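Local structure of chitinase A (Cycas revoluta, 4MNK) at residues F43-P48 with I73-G78; K101-L106 with S136-A141; N130-V135 with E174-F179; A140-E145 with L154-A159; L234-P239 with V314-E319. The protein probably hydrolyses chitin as a family 18 glycosidase, and here holds chito-oligosaccharide in its sugar-binding cleft. One frame throughout, in Å; residues are numbered along the deposited sequence. Where two conformers were deposited one is given.

Contact 1: F43-P48 with I73-G78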
# COMPACT_ATOMS: atom_id res chain seq x y z
N PHE A 43 -5.76 -17.89 15.24
CA PHE A 43 -5.22 -16.54 15.07
C PHE A 43 -3.85 -16.37 15.71
O PHE A 43 -3.50 -15.30 16.22
CB PHE A 43 -6.23 -15.47 15.52
CG PHE A 43 -7.46 -15.42 14.66
CD1 PHE A 43 -8.66 -15.97 15.10
CD2 PHE A 43 -7.41 -14.85 13.39
CE1 PHE A 43 -9.79 -15.94 14.30
CE2 PHE A 43 -8.53 -14.82 12.58
CZ PHE A 43 -9.73 -15.36 13.03
N GLU A 44 -3.08 -17.45 15.68
CA GLU A 44 -1.66 -17.40 15.97
C GLU A 44 -0.99 -16.96 14.68
O GLU A 44 -0.69 -17.77 13.79
CB GLU A 44 -1.15 -18.77 16.45
CG GLU A 44 -1.90 -19.36 17.65
CD GLU A 44 -1.69 -18.61 18.95
OE1 GLU A 44 -0.64 -17.95 19.11
OE2 GLU A 44 -2.58 -18.69 19.83
N VAL A 45 -0.79 -15.65 14.57
CA VAL A 45 -0.28 -15.02 13.36
C VAL A 45 1.10 -15.58 12.99
O VAL A 45 1.93 -15.83 13.87
CB VAL A 45 -0.23 -13.47 13.53
CG1 VAL A 45 0.37 -12.79 12.31
CG2 VAL A 45 -1.63 -12.95 13.78
N ARG A 46 1.31 -15.79 11.70
CA ARG A 46 2.53 -16.44 11.20
C ARG A 46 2.78 -16.06 9.75
O ARG A 46 1.85 -15.67 9.04
CB ARG A 46 2.37 -17.97 11.31
CG ARG A 46 1.25 -18.53 10.46
CD ARG A 46 1.09 -20.02 10.62
NE ARG A 46 0.17 -20.55 9.62
CZ ARG A 46 -0.24 -21.82 9.57
NH1 ARG A 46 -1.08 -22.20 8.62
NH2 ARG A 46 0.18 -22.70 10.47
N VAL A 47 4.01 -16.20 9.28
CA VAL A 47 4.23 -16.17 7.84
C VAL A 47 3.76 -17.51 7.27
O VAL A 47 3.77 -18.51 8.00
CB VAL A 47 5.69 -15.85 7.42
CG1 VAL A 47 6.05 -14.43 7.81
CG2 VAL A 47 6.67 -16.85 8.02
N PRO A 48 3.31 -17.53 6.00
CA PRO A 48 2.91 -18.81 5.41
C PRO A 48 3.97 -19.88 5.67
O PRO A 48 5.15 -19.67 5.37
CB PRO A 48 2.82 -18.47 3.92
CG PRO A 48 2.41 -17.03 3.90
CD PRO A 48 3.08 -16.40 5.09
N ILE A 73 6.52 -5.90 9.29
CA ILE A 73 5.82 -7.02 8.68
C ILE A 73 4.32 -6.72 8.65
O ILE A 73 3.73 -6.35 9.67
CB ILE A 73 6.18 -8.38 9.36
CG1 ILE A 73 5.49 -9.55 8.64
CG2 ILE A 73 5.89 -8.35 10.86
CD1 ILE A 73 6.13 -10.89 8.90
N SER A 74 3.74 -6.82 7.46
CA SER A 74 2.33 -6.53 7.25
C SER A 74 1.49 -7.80 7.37
O SER A 74 1.84 -8.84 6.79
CB SER A 74 2.11 -5.86 5.90
OG SER A 74 0.75 -5.52 5.70
N ILE A 75 0.40 -7.71 8.12
CA ILE A 75 -0.48 -8.83 8.38
C ILE A 75 -1.78 -8.63 7.61
O ILE A 75 -2.44 -7.59 7.73
CB ILE A 75 -0.80 -8.93 9.90
CG1 ILE A 75 0.49 -9.13 10.70
CG2 ILE A 75 -1.81 -10.06 10.16
CD1 ILE A 75 0.36 -8.78 12.18
N GLY A 76 -2.14 -9.64 6.82
CA GLY A 76 -3.40 -9.63 6.09
C GLY A 76 -3.20 -9.51 4.59
O GLY A 76 -2.63 -10.39 3.95
N GLY A 77 -3.67 -8.39 4.04
CA GLY A 77 -3.64 -8.16 2.61
C GLY A 77 -5.03 -7.87 2.08
O GLY A 77 -6.01 -7.93 2.81
N GLY A 78 -5.10 -7.52 0.80
CA GLY A 78 -6.38 -7.31 0.14
C GLY A 78 -7.04 -8.65 -0.14
O GLY A 78 -6.39 -9.70 -0.07

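Contact 2: K101-L106 with S136-A141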
# COMPACT_ATOMS: atom_id res chain seq x y z
N LYS A 101 -0.89 -11.06 20.97
CA LYS A 101 0.30 -11.71 21.53
C LYS A 101 1.19 -12.30 20.44
O LYS A 101 2.41 -12.10 20.44
CB LYS A 101 -0.11 -12.79 22.53
CG LYS A 101 1.06 -13.50 23.21
CD LYS A 101 0.56 -14.58 24.17
CE LYS A 101 1.72 -15.27 24.88
NZ LYS A 101 2.42 -14.37 25.83
N SER A 102 0.58 -13.02 19.50
CA SER A 102 1.33 -13.70 18.44
C SER A 102 1.93 -12.74 17.41
O SER A 102 3.01 -13.01 16.88
CB SER A 102 0.49 -14.78 17.75
OG SER A 102 -0.62 -14.22 17.07
N SER A 103 1.26 -11.62 17.14
CA SER A 103 1.77 -10.64 16.18
C SER A 103 3.02 -9.93 16.70
O SER A 103 3.99 -9.75 15.96
CB SER A 103 0.69 -9.62 15.79
OG SER A 103 0.27 -8.87 16.91
N ILE A 104 2.99 -9.56 17.98
CA ILE A 104 4.15 -8.94 18.62
C ILE A 104 5.32 -9.93 18.65
O ILE A 104 6.45 -9.58 18.31
CB ILE A 104 3.79 -8.42 20.03
CG1 ILE A 104 2.85 -7.21 19.91
CG2 ILE A 104 5.05 -8.06 20.82
CD1 ILE A 104 2.13 -6.87 21.19
N ALA A 105 5.03 -11.18 19.02
CA ALA A 105 6.04 -12.24 19.05
C ALA A 105 6.64 -12.48 17.67
O ALA A 105 7.84 -12.70 17.54
CB ALA A 105 5.46 -13.53 19.62
N LEU A 106 5.80 -12.43 16.63
CA LEU A 106 6.24 -12.64 15.26
C LEU A 106 7.24 -11.57 14.80
O LEU A 106 8.28 -11.89 14.22
CB LEU A 106 5.04 -12.67 14.32
CG LEU A 106 5.30 -13.12 12.88
CD1 LEU A 106 5.48 -14.62 12.82
CD2 LEU A 106 4.14 -12.70 12.00
N SER A 136 -6.82 -0.97 19.62
CA SER A 136 -6.58 -0.41 20.95
C SER A 136 -5.79 -1.40 21.81
O SER A 136 -4.84 -1.02 22.50
CB SER A 136 -7.89 -0.02 21.62
OG SER A 136 -7.65 0.59 22.87
N GLU A 137 -6.19 -2.67 21.76
CA GLU A 137 -5.51 -3.73 22.50
C GLU A 137 -4.08 -3.95 22.00
O GLU A 137 -3.17 -4.17 22.79
CB GLU A 137 -6.34 -5.02 22.45
CG GLU A 137 -7.63 -4.94 23.27
CD GLU A 137 -8.72 -5.92 22.83
OE1 GLU A 137 -8.45 -6.82 22.02
OE2 GLU A 137 -9.87 -5.77 23.31
N LEU A 138 -3.90 -3.85 20.69
CA LEU A 138 -2.57 -4.01 20.09
C LEU A 138 -1.63 -2.87 20.51
O LEU A 138 -0.48 -3.12 20.88
CB LEU A 138 -2.67 -4.11 18.57
CG LEU A 138 -1.39 -4.39 17.78
CD1 LEU A 138 -0.66 -5.64 18.28
CD2 LEU A 138 -1.72 -4.52 16.31
N THR A 139 -2.12 -1.64 20.46
CA THR A 139 -1.35 -0.47 20.91
C THR A 139 -0.85 -0.65 22.35
O THR A 139 0.33 -0.44 22.64
CB THR A 139 -2.16 0.83 20.78
OG1 THR A 139 -2.50 1.05 19.40
CG2 THR A 139 -1.38 2.03 21.29
N ALA A 140 -1.76 -1.04 23.24
CA ALA A 140 -1.43 -1.25 24.65
C ALA A 140 -0.39 -2.35 24.84
O ALA A 140 0.56 -2.20 25.61
CB ALA A 140 -2.69 -1.56 25.46
N ALA A 141 -0.56 -3.46 24.13
CA ALA A 141 0.37 -4.59 24.26
C ALA A 141 1.75 -4.25 23.69
O ALA A 141 2.76 -4.72 24.21
CB ALA A 141 -0.20 -5.82 23.60

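Contact 3: N130-V135 with E174-F179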
# COMPACT_ATOMS: atom_id res chain seq x y z
N ASN A 130 -15.37 -3.15 16.03
CA ASN A 130 -14.58 -4.28 16.49
C ASN A 130 -13.10 -4.15 16.14
O ASN A 130 -12.24 -4.62 16.89
CB ASN A 130 -15.17 -5.60 15.97
CG ASN A 130 -16.51 -5.93 16.60
OD1 ASN A 130 -16.92 -5.32 17.60
ND2 ASN A 130 -17.19 -6.92 16.04
N PHE A 131 -12.80 -3.51 15.01
CA PHE A 131 -11.42 -3.22 14.61
C PHE A 131 -10.78 -2.25 15.60
O PHE A 131 -9.62 -2.41 15.96
CB PHE A 131 -11.39 -2.66 13.18
CG PHE A 131 -10.01 -2.57 12.58
CD1 PHE A 131 -9.66 -1.46 11.81
CD2 PHE A 131 -9.06 -3.59 12.74
CE1 PHE A 131 -8.40 -1.36 11.22
CE2 PHE A 131 -7.80 -3.49 12.15
CZ PHE A 131 -7.47 -2.37 11.39
N VAL A 132 -11.56 -1.26 16.05
CA VAL A 132 -11.13 -0.34 17.11
C VAL A 132 -10.68 -1.11 18.36
O VAL A 132 -9.65 -0.79 18.95
CB VAL A 132 -12.26 0.69 17.45
CG1 VAL A 132 -12.07 1.31 18.84
CG2 VAL A 132 -12.33 1.77 16.38
N LYS A 133 -11.45 -2.14 18.76
CA LYS A 133 -11.09 -2.97 19.90
C LYS A 133 -9.74 -3.65 19.69
O LYS A 133 -8.87 -3.60 20.55
CB LYS A 133 -12.17 -4.02 20.19
CG LYS A 133 -13.53 -3.46 20.59
CD LYS A 133 -14.54 -4.57 20.79
CE LYS A 133 -15.96 -4.04 20.86
NZ LYS A 133 -16.95 -5.14 21.01
N LEU A 134 -9.56 -4.27 18.52
CA LEU A 134 -8.31 -4.95 18.19
C LEU A 134 -7.12 -4.00 18.26
O LEU A 134 -6.11 -4.30 18.91
CB LEU A 134 -8.37 -5.60 16.80
CG LEU A 134 -7.12 -6.40 16.40
CD1 LEU A 134 -7.14 -7.79 17.04
CD2 LEU A 134 -7.00 -6.50 14.88
N VAL A 135 -7.24 -2.86 17.58
CA VAL A 135 -6.14 -1.92 17.47
C VAL A 135 -5.79 -1.28 18.82
O VAL A 135 -4.62 -1.10 19.14
CB VAL A 135 -6.40 -0.86 16.37
CG1 VAL A 135 -5.31 0.20 16.35
CG2 VAL A 135 -6.49 -1.52 15.00
N GLU A 174 -16.45 5.43 9.00
CA GLU A 174 -15.30 6.25 8.64
C GLU A 174 -14.15 5.96 9.58
O GLU A 174 -14.36 5.46 10.69
CB GLU A 174 -15.67 7.74 8.68
CG GLU A 174 -16.06 8.28 10.05
CD GLU A 174 -16.65 9.67 9.96
OE1 GLU A 174 -17.81 9.79 9.53
OE2 GLU A 174 -15.95 10.64 10.33
N TYR A 175 -12.93 6.25 9.15
CA TYR A 175 -11.76 6.05 9.99
C TYR A 175 -11.74 7.06 11.13
O TYR A 175 -11.85 8.27 10.89
CB TYR A 175 -10.48 6.15 9.17
CG TYR A 175 -10.29 5.03 8.17
CD1 TYR A 175 -10.60 5.21 6.83
CD2 TYR A 175 -9.78 3.79 8.58
CE1 TYR A 175 -10.43 4.18 5.90
CE2 TYR A 175 -9.61 2.75 7.66
CZ TYR A 175 -9.93 2.96 6.32
OH TYR A 175 -9.75 1.94 5.40
N PRO A 176 -11.61 6.57 12.37
CA PRO A 176 -11.54 7.48 13.52
C PRO A 176 -10.13 8.07 13.63
O PRO A 176 -9.23 7.43 14.16
CB PRO A 176 -11.88 6.58 14.71
CG PRO A 176 -11.46 5.20 14.28
CD PRO A 176 -11.60 5.15 12.78
N VAL A 177 -9.96 9.29 13.12
CA VAL A 177 -8.61 9.83 12.92
C VAL A 177 -7.84 10.15 14.20
O VAL A 177 -6.63 9.96 14.25
CB VAL A 177 -8.57 11.05 11.94
CG1 VAL A 177 -9.12 10.65 10.58
CG2 VAL A 177 -9.31 12.25 12.50
N GLN A 178 -8.54 10.62 15.24
CA GLN A 178 -7.90 10.91 16.52
C GLN A 178 -7.42 9.61 17.18
O GLN A 178 -6.29 9.55 17.68
CB GLN A 178 -8.86 11.67 17.44
CG GLN A 178 -8.22 12.16 18.72
CD GLN A 178 -9.26 12.60 19.73
OE1 GLN A 178 -10.04 11.80 20.23
NE2 GLN A 178 -9.27 13.89 20.04
N PHE A 179 -8.28 8.60 17.16
CA PHE A 179 -7.94 7.25 17.61
C PHE A 179 -6.68 6.73 16.91
O PHE A 179 -5.74 6.27 17.56
CB PHE A 179 -9.13 6.31 17.35
CG PHE A 179 -8.84 4.86 17.61
CD1 PHE A 179 -9.18 4.29 18.84
CD2 PHE A 179 -8.25 4.05 16.64
CE1 PHE A 179 -8.92 2.95 19.09
CE2 PHE A 179 -7.99 2.71 16.89
CZ PHE A 179 -8.32 2.16 18.12

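Contact 4: A140-E145 with L154-A159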
# COMPACT_ATOMS: atom_id res chain seq x y z
N ALA A 140 -1.76 -1.04 23.24
CA ALA A 140 -1.43 -1.25 24.65
C ALA A 140 -0.39 -2.35 24.84
O ALA A 140 0.56 -2.20 25.61
CB ALA A 140 -2.69 -1.56 25.46
N ALA A 141 -0.56 -3.46 24.13
CA ALA A 141 0.37 -4.59 24.26
C ALA A 141 1.75 -4.25 23.69
O ALA A 141 2.76 -4.72 24.21
CB ALA A 141 -0.20 -5.82 23.60
N ILE A 142 1.79 -3.43 22.64
CA ILE A 142 3.05 -2.96 22.07
C ILE A 142 3.82 -2.12 23.10
O ILE A 142 5.03 -2.30 23.28
CB ILE A 142 2.81 -2.19 20.74
CG1 ILE A 142 2.58 -3.19 19.60
CG2 ILE A 142 3.98 -1.26 20.42
CD1 ILE A 142 2.11 -2.57 18.30
N ARG A 143 3.11 -1.22 23.78
CA ARG A 143 3.72 -0.42 24.84
C ARG A 143 4.19 -1.27 26.02
O ARG A 143 5.27 -1.02 26.57
CB ARG A 143 2.77 0.70 25.28
CG ARG A 143 2.75 1.85 24.30
CD ARG A 143 1.70 2.90 24.62
NE ARG A 143 1.74 3.99 23.65
CZ ARG A 143 2.55 5.05 23.74
NH1 ARG A 143 2.51 5.99 22.81
NH2 ARG A 143 3.39 5.18 24.76
N GLU A 144 3.40 -2.27 26.38
CA GLU A 144 3.76 -3.19 27.47
C GLU A 144 5.00 -4.03 27.14
O GLU A 144 5.86 -4.23 28.00
CB GLU A 144 2.56 -4.09 27.83
CG GLU A 144 2.82 -5.15 28.91
CD GLU A 144 3.17 -4.57 30.28
OE1 GLU A 144 2.90 -3.37 30.54
OE2 GLU A 144 3.71 -5.32 31.12
N GLU A 145 5.09 -4.50 25.90
CA GLU A 145 6.24 -5.30 25.46
C GLU A 145 7.53 -4.47 25.49
O GLU A 145 8.59 -4.99 25.83
CB GLU A 145 6.00 -5.89 24.07
CG GLU A 145 7.03 -6.92 23.63
CD GLU A 145 8.22 -6.33 22.89
OE1 GLU A 145 8.20 -5.12 22.55
OE2 GLU A 145 9.19 -7.07 22.63
N LEU A 154 7.64 -1.46 19.16
CA LEU A 154 7.37 -1.76 17.77
C LEU A 154 6.58 -0.62 17.15
O LEU A 154 5.70 -0.04 17.79
CB LEU A 154 6.57 -3.06 17.66
CG LEU A 154 7.31 -4.36 17.97
CD1 LEU A 154 6.32 -5.49 18.15
CD2 LEU A 154 8.33 -4.68 16.88
N LEU A 155 6.91 -0.29 15.90
CA LEU A 155 6.08 0.61 15.12
C LEU A 155 4.76 -0.09 14.81
O LEU A 155 4.70 -1.31 14.73
CB LEU A 155 6.79 1.02 13.82
CG LEU A 155 8.13 1.74 13.94
CD1 LEU A 155 8.79 1.83 12.57
CD2 LEU A 155 7.98 3.13 14.55
N LEU A 156 3.71 0.70 14.64
CA LEU A 156 2.41 0.17 14.26
C LEU A 156 1.80 1.06 13.19
O LEU A 156 1.61 2.26 13.40
CB LEU A 156 1.47 0.07 15.46
CG LEU A 156 0.08 -0.51 15.16
CD1 LEU A 156 0.16 -1.95 14.66
CD2 LEU A 156 -0.83 -0.39 16.37
N THR A 157 1.51 0.46 12.04
CA THR A 157 0.87 1.18 10.95
C THR A 157 -0.31 0.37 10.43
O THR A 157 -0.50 -0.79 10.82
CB THR A 157 1.86 1.50 9.79
OG1 THR A 157 2.31 0.29 9.16
CG2 THR A 157 3.07 2.27 10.32
N GLU A 158 -1.13 0.98 9.59
CA GLU A 158 -2.18 0.24 8.89
C GLU A 158 -2.43 0.83 7.51
O GLU A 158 -2.19 2.02 7.28
CB GLU A 158 -3.48 0.21 9.70
CG GLU A 158 -4.32 1.47 9.57
CD GLU A 158 -5.52 1.50 10.49
OE1 GLU A 158 -6.51 2.18 10.12
OE2 GLU A 158 -5.49 0.85 11.56
N ALA A 159 -2.91 -0.01 6.61
CA ALA A 159 -3.37 0.43 5.30
C ALA A 159 -4.75 1.05 5.46
O ALA A 159 -5.60 0.53 6.19
CB ALA A 159 -3.43 -0.74 4.34
O HOH W 1 6.74 -3.13 21.37

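Contact 5: L234-P239 with V314-E319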
# COMPACT_ATOMS: atom_id res chain seq x y z
N LEU A 234 0.06 10.80 7.69
CA LEU A 234 -0.36 10.30 6.38
C LEU A 234 0.83 10.03 5.48
O LEU A 234 1.70 10.88 5.30
CB LEU A 234 -1.31 11.28 5.69
CG LEU A 234 -2.64 11.62 6.37
CD1 LEU A 234 -3.32 12.76 5.63
CD2 LEU A 234 -3.57 10.42 6.46
N VAL A 235 0.85 8.82 4.91
CA VAL A 235 1.87 8.43 3.95
C VAL A 235 1.17 8.12 2.63
O VAL A 235 0.31 7.24 2.56
CB VAL A 235 2.72 7.25 4.48
CG1 VAL A 235 3.63 6.70 3.40
CG2 VAL A 235 3.54 7.69 5.68
N LEU A 236 1.51 8.88 1.59
CA LEU A 236 0.81 8.79 0.31
C LEU A 236 1.25 7.60 -0.53
O LEU A 236 2.42 7.50 -0.92
CB LEU A 236 1.01 10.09 -0.49
CG LEU A 236 0.40 10.13 -1.89
CD1 LEU A 236 -1.13 10.12 -1.85
CD2 LEU A 236 0.91 11.33 -2.65
N GLY A 237 0.31 6.71 -0.84
CA GLY A 237 0.60 5.56 -1.68
C GLY A 237 0.72 5.91 -3.15
O GLY A 237 -0.06 6.71 -3.67
N ILE A 238 1.70 5.30 -3.81
CA ILE A 238 1.92 5.44 -5.24
C ILE A 238 2.10 4.02 -5.80
O ILE A 238 2.94 3.26 -5.30
CB ILE A 238 3.18 6.29 -5.55
CG1 ILE A 238 3.08 7.67 -4.89
CG2 ILE A 238 3.40 6.41 -7.07
CD1 ILE A 238 4.36 8.51 -4.94
N PRO A 239 1.32 3.66 -6.83
CA PRO A 239 1.43 2.32 -7.39
C PRO A 239 2.63 2.16 -8.32
O PRO A 239 2.98 3.08 -9.06
CB PRO A 239 0.13 2.16 -8.17
CG PRO A 239 -0.19 3.53 -8.63
CD PRO A 239 0.29 4.46 -7.54
N VAL A 314 5.12 13.28 -5.30
CA VAL A 314 6.00 13.38 -4.13
C VAL A 314 6.12 14.84 -3.67
O VAL A 314 6.09 15.12 -2.47
CB VAL A 314 7.38 12.73 -4.40
CG1 VAL A 314 8.35 13.00 -3.26
CG2 VAL A 314 7.20 11.23 -4.60
N GLN A 315 6.23 15.76 -4.63
CA GLN A 315 6.24 17.18 -4.31
C GLN A 315 4.90 17.60 -3.69
O GLN A 315 4.88 18.38 -2.74
CB GLN A 315 6.56 18.02 -5.55
CG GLN A 315 6.82 19.50 -5.25
CD GLN A 315 7.95 19.73 -4.26
OE1 GLN A 315 8.94 19.00 -4.23
NE2 GLN A 315 7.81 20.77 -3.45
N TYR A 316 3.80 17.08 -4.23
CA TYR A 316 2.48 17.28 -3.65
C TYR A 316 2.45 16.86 -2.17
O TYR A 316 1.97 17.60 -1.32
CB TYR A 316 1.40 16.53 -4.45
CG TYR A 316 0.07 16.44 -3.73
CD1 TYR A 316 -0.87 17.46 -3.82
CD2 TYR A 316 -0.24 15.33 -2.93
CE1 TYR A 316 -2.09 17.38 -3.15
CE2 TYR A 316 -1.46 15.24 -2.26
CZ TYR A 316 -2.37 16.27 -2.37
OH TYR A 316 -3.57 16.18 -1.70
N ALA A 317 2.97 15.66 -1.88
CA ALA A 317 3.01 15.15 -0.51
C ALA A 317 3.80 16.07 0.40
O ALA A 317 3.41 16.32 1.54
CB ALA A 317 3.58 13.73 -0.49
N LYS A 318 4.92 16.59 -0.11
CA LYS A 318 5.72 17.54 0.65
C LYS A 318 4.97 18.85 0.90
O LYS A 318 4.97 19.36 2.02
CB LYS A 318 7.07 17.80 -0.03
CG LYS A 318 8.14 18.31 0.93
CD LYS A 318 9.55 18.03 0.42
CE LYS A 318 10.08 19.17 -0.42
NZ LYS A 318 11.54 19.02 -0.67
N GLU A 319 4.32 19.37 -0.14
CA GLU A 319 3.49 20.59 -0.06
C GLU A 319 2.36 20.44 0.95
O GLU A 319 2.03 21.38 1.67
CB GLU A 319 2.89 20.93 -1.43
CG GLU A 319 3.87 21.38 -2.50
CD GLU A 319 3.32 21.23 -3.92
OE1 GLU A 319 2.12 20.88 -4.08
OE2 GLU A 319 4.08 21.45 -4.88

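Contact 1: F43-P48 with I73-G78
Val45 and Ile75 mark the nearest approach of the two backbones, with their CA atoms 7.9 Å apart, where a loop of no regular structure passes beside strand 70-77. No hydrogen bond joins the two segments. Two separate pairs of branched aliphatic side chains make the contact, and in each pair the side chains cross at about a right angle. Val45 points at the strand. Its CG1 lies anti to the backbone N (chi1 177°) and reaches into the branches of Ile75. This one methyl is 4.0 Å from Ile75 CG1, and Ile75 CD1 is equally close. The second pair is tighter. Ile73 stretches out from the strand in an extended form (chi1 -177°, chi2 160°), and its terminal CD1 comes to 3.7 Å from Val47 CG1. All four residues are buried. Helix 93-110 adds to the same apolar patch: Phe99 packs on Val45 and Tyr110 on Val47. Between the two valines, Arg46 turns away from the strand and forms a salt bridge with Glu37. Ser74, between the two isoleucines, hydrogen-bonds through OG to Asp116 OD2 of strand 114-119. The strand thus alternates its side chains, Ile73 and Ile75 to the outer side and Ser74 to the inner side. The family 18 fold is a (beta/alpha)8 TIM barrel, and here the loop after strand 30-36 folds over the outside of strand 70-77.

Contact 2: K101-L106 with S136-A141
Ile104 and Leu138 meet between two helical segments whose axes approach to 10.4 Å and cross at -46°. The spacing leaves room for side chains between the backbones, and no hydrogen bond links the segments. Ile104 points at the other helix, and its CD1 ends 3.5 Å from Ala141 CB. The same methyl lies 3.6 Å from Ala141 C, so it packs closely on backbone as well as side chain. Leu138 approaches from the other helix. A chi1 of -175° turns its CG to the side opposite the backbone N, and this brings CD1 alongside Ile104, 4.2 Å from Ile104 CG1. The two side chains lie side by side, pointing opposite ways. Helices 93-110 and 125-149 flank strand 114-119 in the chain and belong to the outer helical layer of the TIM barrel. Leu156 of strand 155-161 touches Leu138, and Leu154, just before that strand, touches Ile104. Val100 packs on both Leu138 and Ala141. Ser103 was deposited in two conformers. In the one given here, OG lies 3.6 Å from Leu138 CD1, a less certain contact. The hydroxyl's polar partner is elsewhere, since Ser103 OG hydrogen-bonds to Phe99 O, one turn back in its own helix. Beyond the apolar strip, Glu137 OE1 forms a salt bridge with Arg96 NE, which adds a charged link between the same two helices.

Contact 3: N130-V135 with E174-F179
Phe179 fits its ring against Val132 and Val135 on one turn of helix 125-149. The apolar contacts come first. The CB of Phe179 already points at the helix, and a trans chi1 of 173° extends the ring from it. Val132 CG2 lies over one face of the ring, while Val132 CG1 is 3.6 Å from Phe179 CE1. Val135 comes from another side: its CB sits at the ring edge, in plane, and its CG1 is 3.7 Å from Phe179 CE2. Val132 CG2 also meets Pro176 CG at 4.1 Å, as the two side chains pass with their ends in opposed senses. Pro176 holds the N-cap position of helix 177-183.

The ring also meets backbone, as Phe179 CZ lies 3.3 Å from Val132 O.

Polar bonds stay outside the interface. Lys133 NZ makes a weak 3.4 Å hydrogen bond to Asn130 OD1 within its own helix. Tyr175 OH bonds to the backbone N of Tyr161, a residue of a glycan pocket. An acetate ion, probably from the crystallisation liquor, lies about 3 Å from the Val135 side chain. The contact joins two successive helices in the outer layer of the TIM barrel, one before strand 155-161 and one after it.

Contact 4: A140-E145 with L154-A159
Ile142 meets Leu154 and Leu156 through two branches set by its torsions. With chi1 at -79°, CG2 lies anti to the backbone N and CG1 anti to the carbonyl carbon. A chi2 of 170° then extends CD1 toward the strand. The contact closes a beta-alpha-beta unit of the TIM barrel, formed by strand 114-119, helix 125-149 and strand 155-161. Ile142 packs down from the helix onto the second strand of the unit. Its CD1 rests 3.9 Å from Leu156 CB, and the two side chains cross at a slant. Leu138, of the same helix, also touches Leu156. Ile142 CG2 lies against the residue just before the strand, 3.4 Å from Leu154 O. The backbones come near here, with the CA atoms of Ile142 and Leu154 6.2 Å apart. Arg153 also touches Ile142. No direct hydrogen bond joins the segments, but one water does. It takes a bond from Leu154 N and so satisfies that amide. Both carboxylate oxygens of Glu145 have partners: OE2 in a salt bridge with Arg108 NE of helix 93-110, OE1 with the water. The water donates to both Ile142 O and Glu145 OE1, at 2.7 Å each.

Contact 5: L234-P239 with V314-E319
Ile238 and Val314 form the tighter end of this contact, with Ile238 CD1 3.9 Å from Val314 CG2 and the side chains crossing at about a right angle. Strand 234-239 and helix 314-319 run nearly antiparallel, at 167°, with their axes 9.5 Å apart. Leu236 fills the other end. It leaves the strand facing the helix, and its chi1 of 177° carries the branches further out. One methyl then serves two partners: Leu236 CD2 is 4.2 Å from Ala317 CB, and it sits at the edge of the Tyr316 ring, near the ring plane, 4.2 Å from Tyr316 CD2. All five of these residues are buried.

The far side of the helix is looser. Glu319 is exposed, and Gln315 and Lys318 are partly so; none of them touches the strand. Lys318 is still held, by a hydrogen bond from NZ to Trp346 O and by a cation-pi contact with the same tryptophan. Trp346 also packs on Val314 and Ala317, so the C-terminal helix 337-346 backs this one. Val235 points away from the helix. Further along the same strand, Phe241 and Arg243 line a glycan pocket. A helix packed antiparallel on the outside of a barrel strand is the basic layering of the TIM barrel.

How the contacts relate
All five contacts lie within one TIM barrel. Contacts 1 to 4 form a connected patch of its outer wall. Contact 5 is apart, its centre 23 to 29 Å from the others, and lies across the chain's centre from contact 1. Contacts 2 and 4 are closest, with centres 6 Å apart; they share Ala140 and Ala141. Contacts 2, 3 and 4 all use helix 125-149. Contact 1 joins contact 2 where Val45 N meets Ser102 OG. Along the chain, contact 1 closes first, the segments of contacts 2 and 3 alternate, both segments of contact 4 fall between those of contact 3, and contact 5 comes last. Strands 114-119 (Asp118) and 234-247 (Phe241, Arg243) also carry glycan-pocket residues.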